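PDB 3HF7: uncharacterized CBS-domain protein from Klebsiella pneumoniae subsp. pneumoniae, which is of unknown function but binds AMP through its CBS-domain pair, the piece of a longer membrane protein of the UPF0053 family present here. Local coordinates for residues I17-D22 / I38-D43; D21-I26 / K65-E70; D46-M51 / D77-V82. All blocks are in the same frame, centred on the assembly; numbering follows the deposited sequence.

Contact 1. Residues I17-D22 / I38-D43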
ATOM      1  N   ILE A  17       2.036   6.567  -6.043  1.00 25.58           N
ATOM      2  CA  ILE A  17       2.774   7.439  -6.932  1.00 25.75           C
ATOM      3  C   ILE A  17       3.260   6.660  -8.127  1.00 25.82           C
ATOM      4  O   ILE A  17       3.798   5.553  -8.014  1.00 25.59           O
ATOM      5  CB  ILE A  17       4.000   8.118  -6.251  1.00 25.65           C
ATOM      6  CG1 ILE A  17       3.618   8.756  -4.920  1.00 25.55           C
ATOM      7  CG2 ILE A  17       4.592   9.188  -7.155  1.00 26.15           C
ATOM      8  CD1 ILE A  17       4.844   9.060  -4.041  1.00 25.13           C
ATOM      9  N   ASP A  18       3.060   7.282  -9.275  1.00 26.45           N
ATOM     10  CA  ASP A  18       3.665   6.854 -10.514  1.00 27.14           C
ATOM     11  C   ASP A  18       5.130   7.215 -10.442  1.00 27.11           C
ATOM     12  O   ASP A  18       5.495   8.398 -10.404  1.00 27.24           O
ATOM     13  CB  ASP A  18       3.007   7.559 -11.701  1.00 26.89           C
ATOM     14  CG  ASP A  18       3.292   6.872 -13.009  1.00 28.06           C
ATOM     15  OD1 ASP A  18       4.173   5.977 -13.038  1.00 28.24           O
ATOM     16  OD2 ASP A  18       2.627   7.227 -14.016  1.00 29.52           O
ATOM     17  N   ILE A  19       5.977   6.199 -10.404  1.00 27.39           N
ATOM     18  CA  ILE A  19       7.403   6.457 -10.334  1.00 27.76           C
ATOM     19  C   ILE A  19       7.934   6.942 -11.680  1.00 28.59           C
ATOM     20  O   ILE A  19       9.128   7.231 -11.803  1.00 29.32           O
ATOM     21  CB  ILE A  19       8.208   5.257  -9.788  1.00 27.36           C
ATOM     22  CG1 ILE A  19       8.360   4.166 -10.840  1.00 27.30           C
ATOM     23  CG2 ILE A  19       7.561   4.725  -8.523  1.00 27.11           C
ATOM     24  CD1 ILE A  19       9.296   3.060 -10.393  1.00 27.60           C
ATOM     25  N   ASN A  20       7.050   7.047 -12.678  1.00 28.84           N
ATOM     26  CA  ASN A  20       7.403   7.693 -13.949  1.00 29.12           C
ATOM     27  C   ASN A  20       7.424   9.232 -13.937  1.00 29.04           C
ATOM     28  O   ASN A  20       8.053   9.836 -14.802  1.00 29.10           O
ATOM     29  CB  ASN A  20       6.530   7.189 -15.099  1.00 29.28           C
ATOM     30  CG  ASN A  20       6.989   5.846 -15.629  1.00 30.14           C
ATOM     31  OD1 ASN A  20       8.096   5.396 -15.344  1.00 30.04           O
ATOM     32  ND2 ASN A  20       6.129   5.191 -16.405  1.00 31.45           N
ATOM     33  N   ASP A  21       6.759   9.866 -12.974  1.00 28.79           N
ATOM     34  CA  ASP A  21       6.802  11.332 -12.887  1.00 29.08           C
ATOM     35  C   ASP A  21       8.218  11.900 -12.701  1.00 28.80           C
ATOM     36  O   ASP A  21       9.108  11.228 -12.188  1.00 28.65           O
ATOM     37  CB  ASP A  21       5.892  11.827 -11.777  1.00 29.28           C
ATOM     38  CG  ASP A  21       4.453  11.457 -12.013  1.00 30.87           C
ATOM     39  OD1 ASP A  21       3.703  11.278 -11.029  1.00 31.40           O
ATOM     40  OD2 ASP A  21       4.068  11.329 -13.194  1.00 34.65           O
ATOM     41  N   ASP A  22       8.429  13.135 -13.137  1.00 28.45           N
ATOM     42  CA  ASP A  22       9.705  13.785 -12.909  1.00 28.19           C
ATOM     43  C   ASP A  22       9.907  13.859 -11.413  1.00 27.53           C
ATOM     44  O   ASP A  22       8.948  13.919 -10.652  1.00 27.08           O
ATOM     45  CB  ASP A  22       9.734  15.182 -13.501  1.00 28.44           C
ATOM     46  CG  ASP A  22       8.629  16.057 -12.963  1.00 30.93           C
ATOM     47  OD1 ASP A  22       7.449  15.727 -13.189  1.00 34.61           O
ATOM     48  OD2 ASP A  22       8.929  17.074 -12.305  1.00 33.96           O
ATOM     49  N   ILE A  38       2.039   4.116   1.051  1.00 25.41           N
ATOM     50  CA  ILE A  38       1.524   4.434  -0.286  1.00 25.16           C
ATOM     51  C   ILE A  38       2.176   3.573  -1.336  1.00 25.18           C
ATOM     52  O   ILE A  38       3.327   3.172  -1.182  1.00 25.34           O
ATOM     53  CB  ILE A  38       1.741   5.895  -0.688  1.00 25.00           C
ATOM     54  CG1 ILE A  38       3.188   6.305  -0.429  1.00 24.72           C
ATOM     55  CG2 ILE A  38       0.730   6.799   0.011  1.00 25.48           C
ATOM     56  CD1 ILE A  38       3.843   6.901  -1.608  1.00 24.40           C
ATOM     57  N   VAL A  39       1.435   3.318  -2.417  1.00 25.31           N
ATOM     58  CA  VAL A  39       1.879   2.390  -3.448  1.00 24.91           C
ATOM     59  C   VAL A  39       2.825   3.097  -4.406  1.00 25.05           C
ATOM     60  O   VAL A  39       2.554   4.210  -4.858  1.00 25.55           O
ATOM     61  CB  VAL A  39       0.685   1.737  -4.218  1.00 24.73           C
ATOM     62  CG1 VAL A  39       1.175   0.637  -5.156  1.00 24.04           C
ATOM     63  CG2 VAL A  39      -0.350   1.171  -3.259  1.00 24.16           C
ATOM     64  N   LEU A  40       3.947   2.446  -4.692  1.00 24.83           N
ATOM     65  CA  LEU A  40       4.823   2.857  -5.778  1.00 24.47           C
ATOM     66  C   LEU A  40       4.512   1.986  -6.986  1.00 24.85           C
ATOM     67  O   LEU A  40       4.512   0.752  -6.894  1.00 24.71           O
ATOM     68  CB  LEU A  40       6.289   2.708  -5.361  1.00 23.71           C
ATOM     69  CG  LEU A  40       6.764   3.494  -4.128  1.00 22.61           C
ATOM     70  CD1 LEU A  40       8.257   3.218  -3.885  1.00 21.20           C
ATOM     71  CD2 LEU A  40       6.477   5.012  -4.244  1.00 18.52           C
ATOM     72  N   TYR A  41       4.225   2.625  -8.113  1.00 25.39           N
ATOM     73  CA  TYR A  41       3.966   1.886  -9.343  1.00 26.19           C
ATOM     74  C   TYR A  41       4.537   2.598 -10.574  1.00 27.16           C
ATOM     75  O   TYR A  41       4.879   3.793 -10.536  1.00 27.18           O
ATOM     76  CB  TYR A  41       2.461   1.686  -9.527  1.00 26.10           C
ATOM     77  CG  TYR A  41       1.688   2.979  -9.660  1.00 26.37           C
ATOM     78  CD1 TYR A  41       1.645   3.679 -10.875  1.00 27.54           C
ATOM     79  CD2 TYR A  41       1.004   3.513  -8.574  1.00 25.82           C
ATOM     80  CE1 TYR A  41       0.931   4.870 -10.987  1.00 26.75           C
ATOM     81  CE2 TYR A  41       0.302   4.702  -8.681  1.00 24.75           C
ATOM     82  CZ  TYR A  41       0.271   5.367  -9.870  1.00 25.45           C
ATOM     83  OH  TYR A  41      -0.442   6.534  -9.941  1.00 27.70           O
ATOM     84  N   ARG A  42       4.608   1.861 -11.674  1.00 27.64           N
ATOM     85  CA  ARG A  42       5.033   2.427 -12.924  1.00 28.31           C
ATOM     86  C   ARG A  42       3.806   2.489 -13.850  1.00 28.44           C
ATOM     87  O   ARG A  42       3.293   1.450 -14.291  1.00 28.39           O
ATOM     88  CB  ARG A  42       6.136   1.550 -13.499  1.00 28.44           C
ATOM     89  CG  ARG A  42       7.115   2.247 -14.421  1.00 30.74           C
ATOM     90  CD  ARG A  42       8.290   1.311 -14.734  1.00 34.27           C
ATOM     91  NE  ARG A  42       7.888  -0.090 -14.562  1.00 36.76           N
ATOM     92  CZ  ARG A  42       8.481  -0.975 -13.750  1.00 38.03           C
ATOM     93  NH1 ARG A  42       9.551  -0.644 -13.023  1.00 38.34           N
ATOM     94  NH2 ARG A  42       8.002  -2.214 -13.684  1.00 38.70           N
ATOM     95  N   ASP A  43       3.325   3.708 -14.116  1.00 28.25           N
ATOM     96  CA  ASP A  43       2.242   3.962 -15.086  1.00 28.21           C
ATOM     97  C   ASP A  43       0.834   3.836 -14.532  1.00 28.31           C
ATOM     98  O   ASP A  43       0.015   4.749 -14.662  1.00 28.47           O
ATOM     99  CB  ASP A  43       2.362   3.051 -16.302  1.00 28.32           C
ATOM    100  CG  ASP A  43       3.509   3.434 -17.193  1.00 28.60           C
ATOM    101  OD1 ASP A  43       3.809   4.646 -17.266  1.00 28.54           O
ATOM    102  OD2 ASP A  43       4.105   2.531 -17.825  1.00 28.85           O
TER
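Ile17 and Asp18 pair in parallel with Leu40 and Tyr41 in the beta-alpha-beta unit formed by strand 16-18, helix 23-31 and strand 37-41 of the CBS-domain pair. Three backbone bonds carry the ladder. Ile17 N donates to Val39 O, Tyr41 N to Ile17 O, and Ile19 N to Tyr41 O. On one sheet face Ile17 CD1 meets Ile38 CD1 at 3.4 Å. Helix 23-31 covers Ile17 there through Ile26, Gln29 and Leu30, and Ile38 also touches the bound AMP. On the other face the Tyr41 ring lies over the Ile17-Asp18 peptide. Its CG sits between the backbone N and the carbonyl carbon (chi1 62°), and Asp18 N is 3.4 Å above the ring plane, toward the rim. At the end of strand 16-18, Asp18 OD1 takes two N-H groups from opposite faces of its carboxylate plane. Asn20 N closes an Asx turn at 3.1 Å from Asp18 OD1. Asp43 N comes from the other segment, 2.7 Å from Asp18 OD1, with a nearly straight N-H...O angle of 168°. One carboxylate oxygen therefore ties the turn after strand 16-18 to the backbone just past strand 37-41. Asp18 OD2 and Asp43 OD1 are 4.3 Å apart, so their like charges may offset part of this gain.

Contact 2. Residues D21-I26 / K65-E70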
ATOM      1  N   ASP A  21       6.759   9.866 -12.974  1.00 28.79           N
ATOM      2  CA  ASP A  21       6.802  11.332 -12.887  1.00 29.08           C
ATOM      3  C   ASP A  21       8.218  11.900 -12.701  1.00 28.80           C
ATOM      4  O   ASP A  21       9.108  11.228 -12.188  1.00 28.65           O
ATOM      5  CB  ASP A  21       5.892  11.827 -11.777  1.00 29.28           C
ATOM      6  CG  ASP A  21       4.453  11.457 -12.013  1.00 30.87           C
ATOM      7  OD1 ASP A  21       3.703  11.278 -11.029  1.00 31.40           O
ATOM      8  OD2 ASP A  21       4.068  11.329 -13.194  1.00 34.65           O
ATOM      9  N   ASP A  22       8.429  13.135 -13.137  1.00 28.45           N
ATOM     10  CA  ASP A  22       9.705  13.785 -12.909  1.00 28.19           C
ATOM     11  C   ASP A  22       9.907  13.859 -11.413  1.00 27.53           C
ATOM     12  O   ASP A  22       8.948  13.919 -10.652  1.00 27.08           O
ATOM     13  CB  ASP A  22       9.734  15.182 -13.501  1.00 28.44           C
ATOM     14  CG  ASP A  22       8.629  16.057 -12.963  1.00 30.93           C
ATOM     15  OD1 ASP A  22       7.449  15.727 -13.189  1.00 34.61           O
ATOM     16  OD2 ASP A  22       8.929  17.074 -12.305  1.00 33.96           O
ATOM     17  N   TRP A  23      11.164  13.856 -11.009  1.00 26.74           N
ATOM     18  CA  TRP A  23      11.515  13.679  -9.626  1.00 26.20           C
ATOM     19  C   TRP A  23      10.886  14.689  -8.675  1.00 25.96           C
ATOM     20  O   TRP A  23      10.357  14.302  -7.627  1.00 25.80           O
ATOM     21  CB  TRP A  23      13.023  13.678  -9.483  1.00 26.23           C
ATOM     22  CG  TRP A  23      13.475  13.469  -8.093  1.00 26.70           C
ATOM     23  CD1 TRP A  23      14.170  14.350  -7.327  1.00 26.46           C
ATOM     24  CD2 TRP A  23      13.253  12.305  -7.270  1.00 26.91           C
ATOM     25  NE1 TRP A  23      14.413  13.814  -6.082  1.00 26.55           N
ATOM     26  CE2 TRP A  23      13.860  12.561  -6.019  1.00 27.08           C
ATOM     27  CE3 TRP A  23      12.611  11.079  -7.469  1.00 26.04           C
ATOM     28  CZ2 TRP A  23      13.843  11.631  -4.968  1.00 26.43           C
ATOM     29  CZ3 TRP A  23      12.589  10.163  -6.426  1.00 27.39           C
ATOM     30  CH2 TRP A  23      13.203  10.443  -5.192  1.00 25.86           C
ATOM     31  N   LYS A  24      10.937  15.971  -9.038  1.00 25.45           N
ATOM     32  CA  LYS A  24      10.323  17.012  -8.219  1.00 25.19           C
ATOM     33  C   LYS A  24       8.836  16.711  -7.994  1.00 25.26           C
ATOM     34  O   LYS A  24       8.294  16.951  -6.910  1.00 25.43           O
ATOM     35  CB  LYS A  24      10.508  18.393  -8.848  1.00 25.01           C
ATOM     36  N   SER A  25       8.185  16.154  -9.010  1.00 25.09           N
ATOM     37  CA  SER A  25       6.785  15.787  -8.878  1.00 25.02           C
ATOM     38  C   SER A  25       6.585  14.624  -7.904  1.00 24.77           C
ATOM     39  O   SER A  25       5.612  14.601  -7.156  1.00 24.54           O
ATOM     40  CB  SER A  25       6.187  15.450 -10.240  1.00 24.90           C
ATOM     41  OG  SER A  25       4.792  15.274 -10.128  1.00 24.85           O
ATOM     42  N   ILE A  26       7.510  13.670  -7.915  1.00 24.93           N
ATOM     43  CA  ILE A  26       7.415  12.492  -7.047  1.00 25.40           C
ATOM     44  C   ILE A  26       7.558  12.919  -5.594  1.00 25.92           C
ATOM     45  O   ILE A  26       6.726  12.559  -4.760  1.00 26.35           O
ATOM     46  CB  ILE A  26       8.460  11.412  -7.404  1.00 25.29           C
ATOM     47  CG1 ILE A  26       7.957  10.526  -8.550  1.00 24.76           C
ATOM     48  CG2 ILE A  26       8.820  10.579  -6.189  1.00 24.81           C
ATOM     49  CD1 ILE A  26       9.061   9.958  -9.427  1.00 21.84           C
ATOM     50  N   LYS A  65      22.923  12.617   3.182  1.00 32.62           N
ATOM     51  CA  LYS A  65      22.983  12.258   1.750  1.00 32.18           C
ATOM     52  C   LYS A  65      21.737  12.708   0.980  1.00 31.98           C
ATOM     53  O   LYS A  65      20.614  12.663   1.512  1.00 32.10           O
ATOM     54  CB  LYS A  65      23.174  10.744   1.574  1.00 32.07           C
ATOM     55  N   GLU A  66      21.936  13.143  -0.268  1.00 31.46           N
ATOM     56  CA  GLU A  66      20.818  13.530  -1.140  1.00 30.97           C
ATOM     57  C   GLU A  66      19.851  12.355  -1.286  1.00 30.55           C
ATOM     58  O   GLU A  66      20.271  11.227  -1.572  1.00 30.40           O
ATOM     59  CB  GLU A  66      21.304  14.010  -2.520  1.00 30.88           C
ATOM     60  N   PHE A  67      18.565  12.623  -1.052  1.00 29.94           N
ATOM     61  CA  PHE A  67      17.523  11.613  -1.174  1.00 29.06           C
ATOM     62  C   PHE A  67      17.243  11.323  -2.644  1.00 28.80           C
ATOM     63  O   PHE A  67      16.969  12.246  -3.408  1.00 29.22           O
ATOM     64  CB  PHE A  67      16.256  12.092  -0.477  1.00 28.79           C
ATOM     65  CG  PHE A  67      15.166  11.080  -0.480  1.00 28.82           C
ATOM     66  CD1 PHE A  67      15.188  10.024   0.421  1.00 27.74           C
ATOM     67  CD2 PHE A  67      14.131  11.160  -1.396  1.00 28.06           C
ATOM     68  CE1 PHE A  67      14.197   9.088   0.424  1.00 27.65           C
ATOM     69  CE2 PHE A  67      13.131  10.217  -1.396  1.00 28.42           C
ATOM     70  CZ  PHE A  67      13.162   9.179  -0.487  1.00 28.00           C
ATOM     71  N   THR A  68      17.319  10.056  -3.046  1.00 28.35           N
ATOM     72  CA  THR A  68      17.223   9.728  -4.472  1.00 28.36           C
ATOM     73  C   THR A  68      16.095   8.752  -4.752  1.00 28.55           C
ATOM     74  O   THR A  68      15.508   8.196  -3.820  1.00 29.27           O
ATOM     75  CB  THR A  68      18.536   9.144  -5.015  1.00 28.18           C
ATOM     76  OG1 THR A  68      18.608   7.756  -4.699  1.00 28.43           O
ATOM     77  CG2 THR A  68      19.722   9.832  -4.409  1.00 28.19           C
ATOM     78  N   LYS A  69      15.786   8.559  -6.035  1.00 28.49           N
ATOM     79  CA  LYS A  69      14.763   7.608  -6.476  1.00 28.21           C
ATOM     80  C   LYS A  69      15.177   6.198  -6.117  1.00 28.10           C
ATOM     81  O   LYS A  69      14.373   5.402  -5.651  1.00 28.24           O
ATOM     82  CB  LYS A  69      14.557   7.737  -7.979  1.00 28.23           C
ATOM     83  CG  LYS A  69      13.649   6.693  -8.607  1.00 28.61           C
ATOM     84  CD  LYS A  69      12.645   7.382  -9.526  1.00 28.83           C
ATOM     85  CE  LYS A  69      12.477   6.674 -10.862  1.00 28.19           C
ATOM     86  NZ  LYS A  69      12.014   7.665 -11.881  1.00 28.94           N
ATOM     87  N   GLU A  70      16.456   5.913  -6.322  1.00 28.26           N
ATOM     88  CA  GLU A  70      17.056   4.641  -5.950  1.00 28.39           C
ATOM     89  C   GLU A  70      16.927   4.351  -4.437  1.00 27.90           C
ATOM     90  O   GLU A  70      16.592   3.227  -4.027  1.00 27.95           O
ATOM     91  CB  GLU A  70      18.519   4.652  -6.380  1.00 28.60           C
ATOM     92  CG  GLU A  70      19.335   3.533  -5.812  1.00 30.81           C
ATOM     93  CD  GLU A  70      19.199   2.266  -6.613  1.00 33.55           C
ATOM     94  OE1 GLU A  70      18.117   2.035  -7.215  1.00 32.91           O
ATOM     95  OE2 GLU A  70      20.199   1.505  -6.639  1.00 36.38           O
TER
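Trp23, in the first turn of helix 23-31, packs its indole against the chain entering helix 69-75. This is a surface contact between two helix starts of the CBS-domain pair. Asp22 and Thr68 hold the two N-cap positions. Thr68 OG1 caps its own helix by accepting from Ile71 N. Trp23 CG is anti to the backbone N (chi1 -179°), and the six-membered part of the indole does the touching. Lys69 N lies over one face of this ring system, 3.3 Å from Trp23 CH2. Lys69 CB follows at 3.5 Å from Trp23 CZ3. The two side chains run in opposite senses alongside each other. The lysine chain is bent midway, and NZ gives a hydrogen bond to Ile19 O, in the loop before helix 23-31. The aliphatic part of Lys69 thus packs while its charged end is held by a carbonyl. Ile26 adds a looser apolar touch, with its CD1 4.4 Å from Lys69 CD. Phe67 meets the indole rim to rim, and neither ring covers the other. The planes of the Trp23 six-membered ring and the Phe67 ring are 28° apart. Phe67 also packs on Leu60 and Met61 of helix 54-61 and on Met72 of helix 69-75, so the tryptophan joins a cluster shared by three helices. The two rings come nearest where Trp23 CZ2 lies 3.6 Å from Phe67 CD2.

Contact 3. Residues D46-M51 / D77-V82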
ATOM      1  N   ASP A  46      -1.697  -1.443 -12.847  1.00 28.14           N
ATOM      2  CA  ASP A  46      -1.393  -2.658 -13.567  1.00 28.23           C
ATOM      3  C   ASP A  46       0.019  -3.067 -13.283  1.00 28.18           C
ATOM      4  O   ASP A  46       0.415  -4.189 -13.578  1.00 28.42           O
ATOM      5  CB  ASP A  46      -1.513  -2.419 -15.050  1.00 28.46           C
ATOM      6  CG  ASP A  46      -2.934  -2.302 -15.491  1.00 29.73           C
ATOM      7  OD1 ASP A  46      -3.857  -2.502 -14.653  1.00 30.79           O
ATOM      8  OD2 ASP A  46      -3.118  -2.015 -16.689  1.00 30.47           O
ATOM      9  N   ASP A  47       0.793  -2.141 -12.735  1.00 28.12           N
ATOM     10  CA  ASP A  47       2.181  -2.417 -12.443  1.00 28.12           C
ATOM     11  C   ASP A  47       2.620  -1.873 -11.077  1.00 27.88           C
ATOM     12  O   ASP A  47       3.572  -1.092 -10.978  1.00 28.21           O
ATOM     13  CB  ASP A  47       3.075  -1.903 -13.577  1.00 28.07           C
ATOM     14  CG  ASP A  47       4.452  -2.529 -13.557  1.00 28.75           C
ATOM     15  OD1 ASP A  47       4.699  -3.447 -12.740  1.00 29.75           O
ATOM     16  OD2 ASP A  47       5.299  -2.107 -14.361  1.00 30.14           O
ATOM     17  N   ALA A  48       1.925  -2.304 -10.029  1.00 27.52           N
ATOM     18  CA  ALA A  48       2.314  -1.978  -8.662  1.00 27.16           C
ATOM     19  C   ALA A  48       3.661  -2.614  -8.347  1.00 27.24           C
ATOM     20  O   ALA A  48       3.915  -3.771  -8.675  1.00 27.51           O
ATOM     21  CB  ALA A  48       1.275  -2.448  -7.693  1.00 27.03           C
ATOM     22  N   ILE A  49       4.533  -1.846  -7.714  1.00 27.33           N
ATOM     23  CA  ILE A  49       5.893  -2.304  -7.469  1.00 27.52           C
ATOM     24  C   ILE A  49       6.184  -2.592  -5.992  1.00 27.58           C
ATOM     25  O   ILE A  49       6.700  -3.657  -5.650  1.00 28.10           O
ATOM     26  CB  ILE A  49       6.918  -1.302  -8.010  1.00 27.26           C
ATOM     27  CG1 ILE A  49       6.641  -1.061  -9.487  1.00 26.94           C
ATOM     28  CG2 ILE A  49       8.338  -1.807  -7.747  1.00 27.48           C
ATOM     29  CD1 ILE A  49       7.865  -0.829 -10.316  1.00 27.82           C
ATOM     30  N   SER A  50       5.853  -1.643  -5.124  1.00 27.48           N
ATOM     31  CA  SER A  50       6.146  -1.779  -3.711  1.00 26.95           C
ATOM     32  C   SER A  50       5.251  -0.901  -2.856  1.00 26.45           C
ATOM     33  O   SER A  50       4.528  -0.039  -3.355  1.00 26.13           O
ATOM     34  CB  SER A  50       7.614  -1.451  -3.466  1.00 27.13           C
ATOM     35  OG  SER A  50       7.958  -0.262  -4.149  1.00 28.09           O
ATOM     36  N   MET A  51       5.287  -1.151  -1.551  1.00 26.37           N
ATOM     37  CA  MET A  51       4.538  -0.354  -0.595  1.00 26.11           C
ATOM     38  C   MET A  51       5.556   0.421   0.235  1.00 26.54           C
ATOM     39  O   MET A  51       6.491  -0.167   0.780  1.00 27.17           O
ATOM     40  CB  MET A  51       3.659  -1.259   0.270  1.00 24.92           C
ATOM     41  CG  MET A  51       2.705  -0.529   1.163  1.00 23.05           C
ATOM     42  SD  MET A  51       1.271   0.164   0.314  1.00 22.83           S
ATOM     43  CE  MET A  51       0.490  -1.347  -0.285  1.00 20.94           C
ATOM     44  N   ASP A  77       8.735  -1.594   0.765  1.00 27.49           N
ATOM     45  CA  ASP A  77       8.596  -3.035   1.011  1.00 27.84           C
ATOM     46  C   ASP A  77       7.763  -3.662  -0.076  1.00 27.86           C
ATOM     47  O   ASP A  77       6.877  -3.020  -0.658  1.00 27.42           O
ATOM     48  CB  ASP A  77       7.887  -3.287   2.329  1.00 27.81           C
ATOM     49  CG  ASP A  77       8.458  -2.466   3.450  1.00 29.82           C
ATOM     50  OD1 ASP A  77       9.598  -2.782   3.892  1.00 31.32           O
ATOM     51  OD2 ASP A  77       7.771  -1.510   3.887  1.00 30.51           O
ATOM     52  N   GLU A  78       8.017  -4.935  -0.334  1.00 28.01           N
ATOM     53  CA  GLU A  78       7.217  -5.631  -1.308  1.00 28.08           C
ATOM     54  C   GLU A  78       5.767  -5.581  -0.892  1.00 27.46           C
ATOM     55  O   GLU A  78       5.457  -5.586   0.286  1.00 26.97           O
ATOM     56  CB  GLU A  78       7.694  -7.058  -1.466  1.00 28.39           C
ATOM     57  CG  GLU A  78       8.498  -7.237  -2.735  1.00 30.95           C
ATOM     58  CD  GLU A  78       9.924  -6.741  -2.606  1.00 34.12           C
ATOM     59  OE1 GLU A  78      10.293  -5.783  -3.320  1.00 37.50           O
ATOM     60  OE2 GLU A  78      10.687  -7.311  -1.803  1.00 35.96           O
ATOM     61  N   ILE A  79       4.880  -5.491  -1.867  1.00 27.41           N
ATOM     62  CA  ILE A  79       3.469  -5.476  -1.563  1.00 27.54           C
ATOM     63  C   ILE A  79       3.015  -6.848  -1.026  1.00 28.26           C
ATOM     64  O   ILE A  79       3.458  -7.904  -1.512  1.00 28.77           O
ATOM     65  CB  ILE A  79       2.683  -5.107  -2.805  1.00 27.21           C
ATOM     66  CG1 ILE A  79       3.145  -3.734  -3.290  1.00 26.87           C
ATOM     67  CG2 ILE A  79       1.198  -5.125  -2.523  1.00 26.89           C
ATOM     68  CD1 ILE A  79       2.497  -3.277  -4.572  1.00 24.08           C
ATOM     69  N   TYR A  80       2.164  -6.827  -0.004  1.00 28.27           N
ATOM     70  CA  TYR A  80       1.462  -8.025   0.438  1.00 28.55           C
ATOM     71  C   TYR A  80       0.129  -8.156  -0.297  1.00 28.81           C
ATOM     72  O   TYR A  80      -0.711  -7.240  -0.247  1.00 28.72           O
ATOM     73  CB  TYR A  80       1.228  -7.956   1.943  1.00 28.76           C
ATOM     74  CG  TYR A  80       0.354  -9.045   2.531  1.00 28.83           C
ATOM     75  CD1 TYR A  80       0.613 -10.405   2.299  1.00 29.70           C
ATOM     76  CD2 TYR A  80      -0.705  -8.720   3.366  1.00 29.60           C
ATOM     77  CE1 TYR A  80      -0.190 -11.414   2.869  1.00 29.33           C
ATOM     78  CE2 TYR A  80      -1.507  -9.712   3.935  1.00 30.00           C
ATOM     79  CZ  TYR A  80      -1.249 -11.049   3.687  1.00 30.15           C
ATOM     80  OH  TYR A  80      -2.065 -12.004   4.274  1.00 32.25           O
ATOM     81  N   PHE A  81      -0.064  -9.294  -0.971  1.00 28.91           N
ATOM     82  CA  PHE A  81      -1.257  -9.516  -1.801  1.00 28.69           C
ATOM     83  C   PHE A  81      -2.261 -10.459  -1.179  1.00 28.98           C
ATOM     84  O   PHE A  81      -1.899 -11.536  -0.717  1.00 29.70           O
ATOM     85  CB  PHE A  81      -0.853 -10.011  -3.179  1.00 28.39           C
ATOM     86  CG  PHE A  81      -0.266  -8.942  -4.036  1.00 27.60           C
ATOM     87  CD1 PHE A  81      -1.071  -7.895  -4.508  1.00 26.36           C
ATOM     88  CD2 PHE A  81       1.088  -8.952  -4.345  1.00 26.77           C
ATOM     89  CE1 PHE A  81      -0.549  -6.897  -5.287  1.00 25.34           C
ATOM     90  CE2 PHE A  81       1.632  -7.941  -5.126  1.00 26.51           C
ATOM     91  CZ  PHE A  81       0.807  -6.919  -5.605  1.00 26.57           C
ATOM     92  N   VAL A  82      -3.522 -10.030  -1.173  1.00 29.02           N
ATOM     93  CA  VAL A  82      -4.648 -10.760  -0.575  1.00 28.73           C
ATOM     94  C   VAL A  82      -5.661 -11.112  -1.665  1.00 28.71           C
ATOM     95  O   VAL A  82      -6.165 -10.213  -2.340  1.00 28.64           O
ATOM     96  CB  VAL A  82      -5.387  -9.869   0.459  1.00 28.63           C
ATOM     97  CG1 VAL A  82      -6.640 -10.559   0.998  1.00 28.46           C
ATOM     98  CG2 VAL A  82      -4.458  -9.480   1.582  1.00 29.21           C
TER
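Met51 and Asp77 bind each other through two backbone hydrogen bonds, an antiparallel hydrogen-bonded pair that stands as a single bridge. Met51 N gives to Asp77 O at 2.6 Å, with an N-H...O angle of 174°. Asp77 N returns to Met51 O at 2.7 Å. The charged end of Asp77 turns to a different partner: its OD2 forms a salt bridge with Arg53. Next to the bridge, Ser50 CB rests 3.3 Å from Asp77 O. This bridge sits on strand 48-53, an edge strand within this chain of the three-stranded sheet 16-18, 37-41, 48-53. Ile49 and Ser50 both face Leu40 of strand 37-41, which makes a classic beta bulge just before Met51. The segment 77-82 then runs on into strand 81-83, one edge of the other sheet, so the contact lies where the two sheets of the CBS-domain pair meet. Apolar contacts centre on Ile79. Its CG1 is anti to the carbonyl carbon (chi1 -59°) and lies 3.6 Å from Ser50 C. Its CD1 reaches on to Ala48 CB at 3.5 Å. Met51 CB is farther off, 4.4 Å from Ile79 CG1. Leu104 of strand 102-106 packs on both Ile79 and Met51. The Met51 side chain also touches Val102, as well as Arg37, a residue of the AMP site.

From the N terminus, strand 16-18 leads through helix 23-31 to strand 37-41, and contact 1 closes this beta-alpha-beta crossover. Contact 2 starts from the same stretch, sharing Asp21 and Asp22, but closes a longer loop out to helix 69-75. Contact 3 opens after contact 1 has closed, and it closes the loop carrying helices 54-61 and 69-75. Its segments alternate with those of contact 2, so these two loops cross. Ile17 packs on Ile26, which joins contacts 1 and 2. Contacts 1 and 3 meet where Leu40 pairs with Ile49 and Arg42 makes a salt bridge with Asp47. Contact 1 joins two strands of the sheet, contact 2 two helix starts, and contact 3 the sheet to the chain leading into strand 81-83.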